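Side-chain contacts in glycoside hydrolase family protein (Novosphingobium sp. PP1Y, PDB 6Q2F), which is an alpha-L-rhamnosidase, a glycoside hydrolase that probably removes terminal rhamnose from glycosides, and carries a bound sodium ion: residues A[607-612]-A[665-670]; A[612-617]-A[957-962]; A[618-623]-A[750-755]; A[658-663]-A[712-717]. All blocks are in the same frame, centred on the assembly; numbering follows the deposited sequence.

Interaction 1 (A[607-612]-A[665-670]); sequences AALWTF and DLEFVT
Leu609, near the end of a parallel strand, and Phe612, just beyond it, both meet the helix segment 665-670, and the packing is mostly apolar. Leu609 has CG anti to its own N (chi1 175°), which swings the branch toward the helix, and chi2 (75°) turns CD2 to Glu667 CG, at 3.7 Å. The same methyl lies 4.1 Å from Leu666 CD2. That Leu666 methyl also comes within 3.8 Å of Phe612 CE1 and 4.0 Å of Phe612 CZ; touching both residues, it closes a three-sided apolar cluster.

Across the contact the one polar side chain is Glu667, which touches Leu609 without bonding to it. The extended chain of Glu667 lays CG against Leu609, Glu667 OE2 sits 3.8 Å from Leu609 CB, and Glu667 OE1 is bonded to Ser645 OG. On the helix itself, Thr670 OG1 turns back to Leu666 O, at 2.7 Å.

In the fold, strand 604-610 is one of eight parallel strands closing a beta/alpha barrel, and helix 657-670 packs outside it. Leu609 pairs through its backbone with Glu644 and Met646 of strand 642-649, Ala608 touches the sodium ligand Glu586, and Glu667 also touches Met626 of helix 620-636.

Interaction 2 (A[612-617]-A[957-962]); sequences FNRDEG and DGDEAV
Arg614 and Asp959 have their CA atoms 11.4 Å apart, the nearest backbone pair of the contact, with Arg614 in a loop of helical phi/psi and Asp959 at the third position of a type II beta turn from Asp957 to Glu960, where phi is +60°. Their side chains bridge this gap from opposite directions. The guanidinium meets the carboxylate end-on in a bidentate salt bridge: Arg614 NH1 reaches Asp959 OD1 at 3.0 Å, and Arg614 NH2 reaches Asp959 OD2 at 2.7 Å. The first bond is nearly straight (176°). Both oxygens use their syn lone pairs, and the two flat groups are 16° from coplanar, so the pair of bonds fixes how each turns against the other. The arginine chain gets there by running extended as far as CD and bending at chi3.

Each partner's own loop is tied down. Asn613 ND2 bonds to Glu616 OE2 at 3.1 Å, and Glu960 OE1 folds back onto Asp957 N at 2.8 Å. Around them, the loop between strand 604-610 and helix 620-636 meets the turn leading into strand 961-967 of an antiparallel sheet; helix 657-670 flanks both, its Lys661 bonding to Asp959 O and its Arg662 touching Arg614.

Interaction 3 (A[618-623]-A[750-755]); sequences PRQTLI and DEPVAD
Gln620, where the chain enters helix 620-636, comes closest to the irregular segment 750-755 at Asp750, where the two CA atoms are 5.7 Å apart. No hydrogen bond crosses between the segments; the contact rests on the glutamine chain lying against a carbonyl and a proline ring. Gln620 CG is 3.3 Å from Asp750 O, with CB behind it at 3.6 Å from the same oxygen. The chain bends at chi2 (-58°), which brings the amide round to Pro752. There Gln620 OE1 lies 3.2 Å from Pro752 CB and 3.5 Å from Pro752 CG, and Gln620 CD is 4.0 Å from Pro752 CD, so the amide end runs across the ring carbons.

Helix 620-636 is one of the helices outside the beta/alpha barrel, following strand 604-610, whereas 750-755 lies between helix 744-747 and strand 762-765 of a separate mixed sheet; the contact thus joins the barrel to that neighbouring region at the surface. Asp750 directs CB away from 618-623, its carboxylate taken up elsewhere: OD2 in a salt bridge with Arg392, OD1 in a hydrogen bond with His588. Next to Gln620, Thr621 OG1 is bonded to His588 N and to Glu586 O, Glu586 being a sodium ligand.

Interaction 4 (A[658-663]-A[712-717]); sequences KDLKRF and RPWVDY
Two helices running side by side, 657-670 and 712-726, pack here through Leu660 and Lys661 of one and Trp714 and Tyr717 of the other. Their segment axes are nearly parallel, 8° apart, and 11.6 Å separates them at closest approach, a wide spacing bridged by the two large aromatic side chains. Trp714 reaches across with CG anti to its N (chi1 166°), and Leu660 CB lies 3.5 Å from Trp714 CZ2. Leu660 CD1 adds a second touch on CZ2, at 4.0 Å, the two side chains crossing at about a right angle. Lys661 CA stands 4.0 Å from Trp714 CH2.

Both helices lie outside the parallel beta/alpha barrel: the first precedes strand 674-677 and the second follows it. Trp714 and Leu660 both touch Met646 of strand 642-649, so the aromatic ring reaches inward from the helix layer to the strands.

One turn further along helix 712-726, at Tyr717, the contact is polar. Lys661 bends at chi4 to bring NZ within 3.1 Å of Tyr717 OH, a hydrogen bond with Lys661 NZ as donor. Asp665, on the lysine's own helix, binds both partners: OD2 forms a salt bridge with Lys661 NZ, and OD1 is hydrogen-bonded to Tyr717 OH.

Interactions 1, 3 and 4 belong to the beta/alpha barrel and its surroundings. Interactions 1 and 4 share helix 657-670, their centres about 13 Å apart. Interaction 2 shares Phe612 with interaction 1, about 11 Å away, and ties the barrel loop to the antiparallel sheet that holds strand 961-967. Interaction 3, about 12 Å from interaction 1, uses helix 620-636, which follows strand 604-610; it is about 24 Å from interaction 4 without touching it. Along the chain, interaction 4 is nested inside interaction 3 and both inside interaction 2, while interaction 1 crosses the other three. The 607-623 region thus contacts helix 657-670, the 750-755 loop and the antiparallel sheet.

Interaction 1 (A[607-612]-A[665-670])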
# COMPACT_ATOMS: atom_id res chain seq x y z
N ALA A 607 -2.47 -1.63 5.56
CA ALA A 607 -2.46 -0.98 4.25
C ALA A 607 -2.60 0.52 4.49
O ALA A 607 -2.36 1.02 5.60
CB ALA A 607 -3.57 -1.57 3.38
N ALA A 608 -2.97 1.26 3.45
CA ALA A 608 -3.09 2.71 3.52
C ALA A 608 -4.24 3.17 2.63
O ALA A 608 -4.63 2.49 1.67
CB ALA A 608 -1.78 3.42 3.08
N LEU A 609 -4.80 4.34 2.96
CA LEU A 609 -5.74 5.02 2.07
C LEU A 609 -5.58 6.52 2.21
O LEU A 609 -5.65 7.04 3.32
CB LEU A 609 -7.20 4.64 2.33
CG LEU A 609 -8.08 5.52 1.40
CD1 LEU A 609 -8.03 5.04 -0.08
CD2 LEU A 609 -9.52 5.69 1.88
N TRP A 610 -5.38 7.20 1.08
CA TRP A 610 -5.28 8.65 1.04
C TRP A 610 -6.66 9.26 0.76
O TRP A 610 -7.52 8.65 0.13
CB TRP A 610 -4.30 9.10 -0.04
CG TRP A 610 -2.85 8.89 0.30
CD1 TRP A 610 -2.31 7.85 0.98
CD2 TRP A 610 -1.77 9.76 -0.04
NE1 TRP A 610 -0.96 8.02 1.09
CE2 TRP A 610 -0.60 9.19 0.48
CE3 TRP A 610 -1.68 10.98 -0.72
CZ2 TRP A 610 0.65 9.78 0.32
CZ3 TRP A 610 -0.44 11.57 -0.86
CH2 TRP A 610 0.71 10.96 -0.34
N THR A 611 -6.86 10.48 1.26
CA THR A 611 -8.04 11.23 0.86
C THR A 611 -7.99 11.50 -0.63
O THR A 611 -6.92 11.52 -1.26
CB THR A 611 -8.13 12.54 1.64
OG1 THR A 611 -7.09 13.41 1.21
CG2 THR A 611 -8.01 12.25 3.14
N PHE A 612 -9.16 11.68 -1.22
CA PHE A 612 -9.26 11.89 -2.65
C PHE A 612 -10.50 12.72 -2.95
O PHE A 612 -11.50 12.65 -2.22
CB PHE A 612 -9.32 10.56 -3.41
CG PHE A 612 -10.46 9.68 -2.97
CD1 PHE A 612 -10.31 8.81 -1.91
CD2 PHE A 612 -11.68 9.72 -3.63
CE1 PHE A 612 -11.37 8.00 -1.50
CE2 PHE A 612 -12.74 8.91 -3.25
CZ PHE A 612 -12.59 8.06 -2.17
N ASP A 665 -15.39 5.01 5.47
CA ASP A 665 -16.36 4.03 5.00
C ASP A 665 -15.78 3.20 3.86
O ASP A 665 -16.03 2.00 3.77
CB ASP A 665 -17.66 4.74 4.58
CG ASP A 665 -18.41 5.37 5.77
OD1 ASP A 665 -18.05 5.11 6.94
OD2 ASP A 665 -19.37 6.14 5.55
N LEU A 666 -14.98 3.82 2.99
CA LEU A 666 -14.33 3.06 1.93
C LEU A 666 -13.32 2.07 2.51
O LEU A 666 -13.24 0.93 2.06
CB LEU A 666 -13.68 4.02 0.93
CG LEU A 666 -12.85 3.31 -0.14
CD1 LEU A 666 -13.75 2.40 -1.03
CD2 LEU A 666 -12.08 4.32 -1.00
N GLU A 667 -12.55 2.49 3.52
CA GLU A 667 -11.65 1.55 4.19
C GLU A 667 -12.43 0.41 4.83
O GLU A 667 -12.05 -0.76 4.74
CB GLU A 667 -10.85 2.28 5.26
CG GLU A 667 -9.90 3.31 4.71
CD GLU A 667 -9.17 4.02 5.81
OE1 GLU A 667 -8.87 3.38 6.84
OE2 GLU A 667 -8.90 5.22 5.65
N PHE A 668 -13.53 0.75 5.51
CA PHE A 668 -14.34 -0.27 6.16
C PHE A 668 -14.87 -1.30 5.16
O PHE A 668 -14.73 -2.50 5.37
CB PHE A 668 -15.49 0.41 6.91
CG PHE A 668 -15.07 1.06 8.21
CD1 PHE A 668 -14.11 0.47 9.02
CD2 PHE A 668 -15.65 2.24 8.63
CE1 PHE A 668 -13.74 1.04 10.21
CE2 PHE A 668 -15.27 2.84 9.83
CZ PHE A 668 -14.31 2.23 10.62
N VAL A 669 -15.46 -0.84 4.05
CA VAL A 669 -16.09 -1.77 3.12
C VAL A 669 -15.06 -2.56 2.32
O VAL A 669 -15.39 -3.60 1.74
CB VAL A 669 -17.08 -1.02 2.21
CG1 VAL A 669 -16.35 -0.35 1.03
CG2 VAL A 669 -18.19 -1.96 1.73
N THR A 670 -13.78 -2.14 2.32
CA THR A 670 -12.73 -2.92 1.68
C THR A 670 -12.14 -3.97 2.61
O THR A 670 -11.43 -4.87 2.13
CB THR A 670 -11.64 -1.99 1.17
OG1 THR A 670 -12.24 -0.93 0.42
CG2 THR A 670 -10.65 -2.75 0.22

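Interaction 2 (A[612-617]-A[957-962])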
# COMPACT_ATOMS: atom_id res chain seq x y z
N PHE A 612 -9.16 11.68 -1.22
CA PHE A 612 -9.26 11.89 -2.65
C PHE A 612 -10.50 12.72 -2.95
O PHE A 612 -11.50 12.65 -2.22
CB PHE A 612 -9.32 10.56 -3.41
CG PHE A 612 -10.46 9.68 -2.97
CD1 PHE A 612 -10.31 8.81 -1.91
CD2 PHE A 612 -11.68 9.72 -3.63
CE1 PHE A 612 -11.37 8.00 -1.50
CE2 PHE A 612 -12.74 8.91 -3.25
CZ PHE A 612 -12.59 8.06 -2.17
N ASN A 613 -10.44 13.49 -4.03
CA ASN A 613 -11.63 14.16 -4.54
C ASN A 613 -12.62 13.15 -5.11
O ASN A 613 -12.24 12.19 -5.79
CB ASN A 613 -11.24 15.18 -5.61
CG ASN A 613 -10.40 16.31 -5.04
OD1 ASN A 613 -10.67 16.80 -3.94
ND2 ASN A 613 -9.36 16.70 -5.76
N ARG A 614 -13.91 13.38 -4.83
CA ARG A 614 -14.94 12.47 -5.31
C ARG A 614 -14.88 12.32 -6.82
O ARG A 614 -15.04 11.21 -7.35
CB ARG A 614 -16.32 12.95 -4.86
CG ARG A 614 -17.39 11.87 -5.01
CD ARG A 614 -18.78 12.39 -4.67
NE ARG A 614 -18.86 12.82 -3.28
CZ ARG A 614 -19.43 12.11 -2.31
NH1 ARG A 614 -19.98 10.93 -2.58
NH2 ARG A 614 -19.45 12.59 -1.07
N ASP A 615 -14.65 13.43 -7.53
CA ASP A 615 -14.41 13.40 -8.97
C ASP A 615 -13.38 12.34 -9.35
O ASP A 615 -13.57 11.58 -10.30
CB ASP A 615 -13.90 14.77 -9.45
CG ASP A 615 -15.00 15.76 -9.63
OD1 ASP A 615 -16.14 15.34 -9.91
OD2 ASP A 615 -14.72 16.98 -9.51
N GLU A 616 -12.26 12.31 -8.64
CA GLU A 616 -11.10 11.56 -9.11
C GLU A 616 -11.13 10.10 -8.69
O GLU A 616 -10.60 9.25 -9.41
CB GLU A 616 -9.82 12.21 -8.59
CG GLU A 616 -9.85 13.72 -8.65
CD GLU A 616 -8.47 14.32 -8.87
OE1 GLU A 616 -7.71 13.77 -9.71
OE2 GLU A 616 -8.14 15.32 -8.20
N GLY A 617 -11.73 9.80 -7.55
CA GLY A 617 -11.71 8.46 -7.00
C GLY A 617 -10.41 8.17 -6.29
O GLY A 617 -9.42 8.88 -6.42
N ASP A 957 -29.31 7.34 3.00
CA ASP A 957 -28.93 8.70 2.66
C ASP A 957 -27.66 8.66 1.81
O ASP A 957 -26.96 7.64 1.74
CB ASP A 957 -28.68 9.53 3.92
CG ASP A 957 -29.89 9.62 4.82
OD1 ASP A 957 -31.02 9.78 4.29
OD2 ASP A 957 -29.71 9.51 6.06
N GLY A 958 -27.38 9.78 1.15
CA GLY A 958 -26.12 9.88 0.44
C GLY A 958 -24.94 9.57 1.35
O GLY A 958 -24.87 10.07 2.48
N ASP A 959 -24.04 8.70 0.90
CA ASP A 959 -22.87 8.28 1.68
C ASP A 959 -23.25 7.61 3.00
O ASP A 959 -22.40 7.47 3.89
CB ASP A 959 -21.92 9.46 1.97
CG ASP A 959 -21.33 10.05 0.71
OD1 ASP A 959 -21.13 9.32 -0.28
OD2 ASP A 959 -21.03 11.27 0.73
N GLU A 960 -24.50 7.19 3.19
CA GLU A 960 -24.82 6.49 4.42
C GLU A 960 -24.14 5.13 4.45
O GLU A 960 -24.05 4.42 3.44
CB GLU A 960 -26.32 6.31 4.60
CG GLU A 960 -26.64 5.68 5.96
CD GLU A 960 -28.13 5.58 6.24
OE1 GLU A 960 -28.91 6.13 5.44
OE2 GLU A 960 -28.51 4.95 7.25
N ALA A 961 -23.64 4.78 5.63
CA ALA A 961 -23.13 3.47 5.95
C ALA A 961 -23.98 2.91 7.08
O ALA A 961 -24.31 3.63 8.02
CB ALA A 961 -21.66 3.55 6.38
N VAL A 962 -24.32 1.62 7.00
CA VAL A 962 -25.20 1.06 8.01
C VAL A 962 -24.94 -0.43 8.12
O VAL A 962 -24.52 -1.08 7.16
CB VAL A 962 -26.68 1.35 7.69
CG1 VAL A 962 -27.18 0.46 6.54
CG2 VAL A 962 -27.55 1.21 8.94

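Interaction 3 (A[618-623]-A[750-755])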
# COMPACT_ATOMS: atom_id res chain seq x y z
N PRO A 618 -10.40 7.10 -5.50
CA PRO A 618 -9.19 6.76 -4.74
C PRO A 618 -8.05 6.34 -5.65
O PRO A 618 -8.25 5.98 -6.82
CB PRO A 618 -9.65 5.60 -3.86
CG PRO A 618 -10.73 4.92 -4.69
CD PRO A 618 -11.45 6.07 -5.38
N ARG A 619 -6.84 6.40 -5.11
CA ARG A 619 -5.71 5.78 -5.79
C ARG A 619 -5.92 4.28 -5.83
O ARG A 619 -6.01 3.64 -4.78
CB ARG A 619 -4.42 6.14 -5.07
CG ARG A 619 -4.11 7.64 -5.14
CD ARG A 619 -2.91 7.96 -4.23
NE ARG A 619 -1.74 7.14 -4.55
CZ ARG A 619 -0.78 6.85 -3.67
NH1 ARG A 619 -0.87 7.29 -2.42
NH2 ARG A 619 0.25 6.11 -4.04
N GLN A 620 -6.00 3.73 -7.04
CA GLN A 620 -6.31 2.31 -7.21
C GLN A 620 -5.31 1.43 -6.46
O GLN A 620 -5.70 0.42 -5.86
CB GLN A 620 -6.34 1.95 -8.69
CG GLN A 620 -7.48 2.66 -9.44
CD GLN A 620 -8.84 2.34 -8.86
OE1 GLN A 620 -9.15 1.19 -8.56
NE2 GLN A 620 -9.66 3.36 -8.68
N THR A 621 -4.03 1.80 -6.44
CA THR A 621 -3.05 0.95 -5.77
C THR A 621 -3.38 0.77 -4.30
O THR A 621 -3.05 -0.27 -3.70
CB THR A 621 -1.63 1.53 -5.95
OG1 THR A 621 -0.67 0.60 -5.44
CG2 THR A 621 -1.48 2.89 -5.25
N LEU A 622 -4.06 1.75 -3.70
CA LEU A 622 -4.40 1.68 -2.29
C LEU A 622 -5.63 0.81 -2.05
O LEU A 622 -5.79 0.28 -0.95
CB LEU A 622 -4.63 3.10 -1.75
CG LEU A 622 -3.39 4.01 -1.86
CD1 LEU A 622 -3.59 5.34 -1.16
CD2 LEU A 622 -2.19 3.30 -1.27
N ILE A 623 -6.51 0.69 -3.04
CA ILE A 623 -7.59 -0.29 -2.97
C ILE A 623 -7.01 -1.70 -2.95
O ILE A 623 -7.32 -2.52 -2.08
CB ILE A 623 -8.58 -0.10 -4.14
CG1 ILE A 623 -9.16 1.33 -4.17
CG2 ILE A 623 -9.65 -1.19 -4.11
CD1 ILE A 623 -9.87 1.79 -2.91
N ASP A 750 -2.91 0.45 -11.20
CA ASP A 750 -3.52 1.46 -12.05
C ASP A 750 -4.96 1.12 -12.39
O ASP A 750 -5.84 1.98 -12.27
CB ASP A 750 -2.70 1.61 -13.33
CG ASP A 750 -1.29 2.08 -13.06
OD1 ASP A 750 -1.13 3.14 -12.41
OD2 ASP A 750 -0.35 1.40 -13.48
N GLU A 751 -5.22 -0.10 -12.83
CA GLU A 751 -6.56 -0.54 -13.16
C GLU A 751 -7.06 -1.50 -12.10
O GLU A 751 -6.36 -2.46 -11.77
CB GLU A 751 -6.56 -1.22 -14.53
CG GLU A 751 -6.12 -0.28 -15.65
CD GLU A 751 -6.16 -0.93 -17.01
OE1 GLU A 751 -6.17 -2.18 -17.09
OE2 GLU A 751 -6.20 -0.18 -18.02
N PRO A 752 -8.25 -1.27 -11.54
CA PRO A 752 -8.76 -2.20 -10.53
C PRO A 752 -9.06 -3.56 -11.13
O PRO A 752 -9.20 -3.72 -12.34
CB PRO A 752 -10.03 -1.52 -10.03
CG PRO A 752 -10.48 -0.70 -11.21
CD PRO A 752 -9.21 -0.21 -11.86
N VAL A 753 -9.12 -4.56 -10.26
CA VAL A 753 -9.44 -5.91 -10.71
C VAL A 753 -10.80 -5.86 -11.43
O VAL A 753 -11.80 -5.39 -10.88
CB VAL A 753 -9.40 -6.89 -9.52
CG1 VAL A 753 -10.51 -6.59 -8.46
CG2 VAL A 753 -9.45 -8.33 -10.00
N ALA A 754 -10.82 -6.25 -12.70
CA ALA A 754 -12.05 -6.17 -13.49
C ALA A 754 -12.83 -7.47 -13.47
O ALA A 754 -13.89 -7.55 -14.09
CB ALA A 754 -11.73 -5.78 -14.94
N ASP A 755 -12.34 -8.43 -12.70
CA ASP A 755 -12.58 -9.86 -12.83
C ASP A 755 -13.41 -10.44 -11.70
O ASP A 755 -13.87 -11.58 -11.80
CB ASP A 755 -11.20 -10.59 -12.85
CG ASP A 755 -11.01 -11.43 -14.06
OD1 ASP A 755 -11.94 -11.43 -14.89
OD2 ASP A 755 -9.97 -12.10 -14.19

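Interaction 4 (A[658-663]-A[712-717])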
# COMPACT_ATOMS: atom_id res chain seq x y z
N LYS A 658 -17.30 15.51 8.66
CA LYS A 658 -18.22 15.48 7.55
C LYS A 658 -17.47 15.22 6.25
O LYS A 658 -17.97 14.60 5.38
CB LYS A 658 -19.11 16.74 7.50
CG LYS A 658 -18.64 17.85 6.60
CD LYS A 658 -19.30 19.18 6.90
CE LYS A 658 -20.82 19.13 6.79
NZ LYS A 658 -21.48 20.40 6.44
N ASP A 659 -16.25 15.70 6.15
CA ASP A 659 -15.43 15.48 4.96
C ASP A 659 -14.73 14.14 4.96
O ASP A 659 -14.25 13.70 3.91
CB ASP A 659 -14.37 16.56 4.84
CG ASP A 659 -14.96 17.94 4.85
OD1 ASP A 659 -15.65 18.27 3.88
OD2 ASP A 659 -14.72 18.68 5.83
N LEU A 660 -14.61 13.49 6.12
CA LEU A 660 -13.81 12.29 6.21
C LEU A 660 -14.63 11.02 6.12
O LEU A 660 -14.06 9.96 5.89
CB LEU A 660 -13.01 12.29 7.51
CG LEU A 660 -12.10 13.51 7.68
CD1 LEU A 660 -11.44 13.50 9.06
CD2 LEU A 660 -11.04 13.52 6.57
N LYS A 661 -15.94 11.09 6.32
CA LYS A 661 -16.74 9.88 6.50
C LYS A 661 -16.60 8.94 5.31
O LYS A 661 -16.38 7.73 5.49
CB LYS A 661 -18.20 10.26 6.72
CG LYS A 661 -19.10 9.11 7.09
CD LYS A 661 -20.56 9.57 6.99
CE LYS A 661 -21.54 8.46 7.31
NZ LYS A 661 -21.38 7.23 6.45
N ARG A 662 -16.73 9.47 4.09
CA ARG A 662 -16.64 8.64 2.89
C ARG A 662 -15.29 7.93 2.78
O ARG A 662 -15.22 6.86 2.17
CB ARG A 662 -16.88 9.50 1.65
CG ARG A 662 -16.01 10.74 1.58
CD ARG A 662 -16.44 11.72 0.49
NE ARG A 662 -15.68 11.43 -0.71
CZ ARG A 662 -14.74 12.20 -1.24
NH1 ARG A 662 -14.47 13.39 -0.72
NH2 ARG A 662 -14.10 11.78 -2.32
N PHE A 663 -14.21 8.51 3.34
CA PHE A 663 -12.91 7.84 3.25
C PHE A 663 -12.88 6.61 4.16
O PHE A 663 -12.56 5.50 3.72
CB PHE A 663 -11.76 8.80 3.59
CG PHE A 663 -11.74 10.04 2.74
CD1 PHE A 663 -11.92 9.94 1.37
CD2 PHE A 663 -11.54 11.29 3.30
CE1 PHE A 663 -11.93 11.07 0.57
CE2 PHE A 663 -11.54 12.44 2.51
CZ PHE A 663 -11.74 12.33 1.14
N ARG A 712 -14.92 13.16 19.86
CA ARG A 712 -15.30 11.86 20.43
C ARG A 712 -16.42 11.17 19.65
O ARG A 712 -16.28 9.96 19.40
CB ARG A 712 -15.69 12.04 21.91
CG ARG A 712 -16.22 10.79 22.63
CD ARG A 712 -15.14 9.74 22.74
NE ARG A 712 -15.56 8.56 23.50
CZ ARG A 712 -15.02 8.18 24.65
NH1 ARG A 712 -14.03 8.87 25.20
NH2 ARG A 712 -15.47 7.08 25.24
N PRO A 713 -17.51 11.84 19.23
CA PRO A 713 -18.53 11.13 18.44
C PRO A 713 -17.99 10.57 17.14
O PRO A 713 -18.36 9.47 16.75
CB PRO A 713 -19.61 12.19 18.20
CG PRO A 713 -19.44 13.15 19.35
CD PRO A 713 -17.93 13.21 19.54
N TRP A 714 -17.10 11.31 16.47
CA TRP A 714 -16.45 10.81 15.26
C TRP A 714 -15.62 9.57 15.55
O TRP A 714 -15.73 8.55 14.86
CB TRP A 714 -15.59 11.94 14.65
CG TRP A 714 -14.55 11.59 13.58
CD1 TRP A 714 -13.20 11.85 13.63
CD2 TRP A 714 -14.78 10.94 12.31
NE1 TRP A 714 -12.59 11.41 12.48
CE2 TRP A 714 -13.53 10.86 11.65
CE3 TRP A 714 -15.91 10.43 11.66
CZ2 TRP A 714 -13.38 10.28 10.39
CZ3 TRP A 714 -15.76 9.85 10.39
CH2 TRP A 714 -14.51 9.78 9.78
N VAL A 715 -14.80 9.60 16.61
CA VAL A 715 -14.00 8.43 16.95
C VAL A 715 -14.91 7.28 17.37
O VAL A 715 -14.63 6.11 17.05
CB VAL A 715 -12.97 8.79 18.04
CG1 VAL A 715 -12.14 7.58 18.44
CG2 VAL A 715 -12.04 9.93 17.54
N ASP A 716 -16.02 7.58 18.06
CA ASP A 716 -16.97 6.53 18.42
C ASP A 716 -17.56 5.88 17.18
O ASP A 716 -17.82 4.68 17.16
CB ASP A 716 -18.09 7.11 19.28
CG ASP A 716 -17.71 7.29 20.74
OD1 ASP A 716 -16.78 6.63 21.23
OD2 ASP A 716 -18.40 8.08 21.42
N TYR A 717 -17.82 6.68 16.15
CA TYR A 717 -18.33 6.13 14.90
C TYR A 717 -17.33 5.15 14.31
O TYR A 717 -17.71 4.05 13.85
CB TYR A 717 -18.61 7.28 13.93
CG TYR A 717 -18.90 6.86 12.52
CD1 TYR A 717 -17.87 6.66 11.59
CD2 TYR A 717 -20.21 6.66 12.10
CE1 TYR A 717 -18.16 6.29 10.28
CE2 TYR A 717 -20.50 6.30 10.81
CZ TYR A 717 -19.48 6.11 9.91
OH TYR A 717 -19.80 5.77 8.63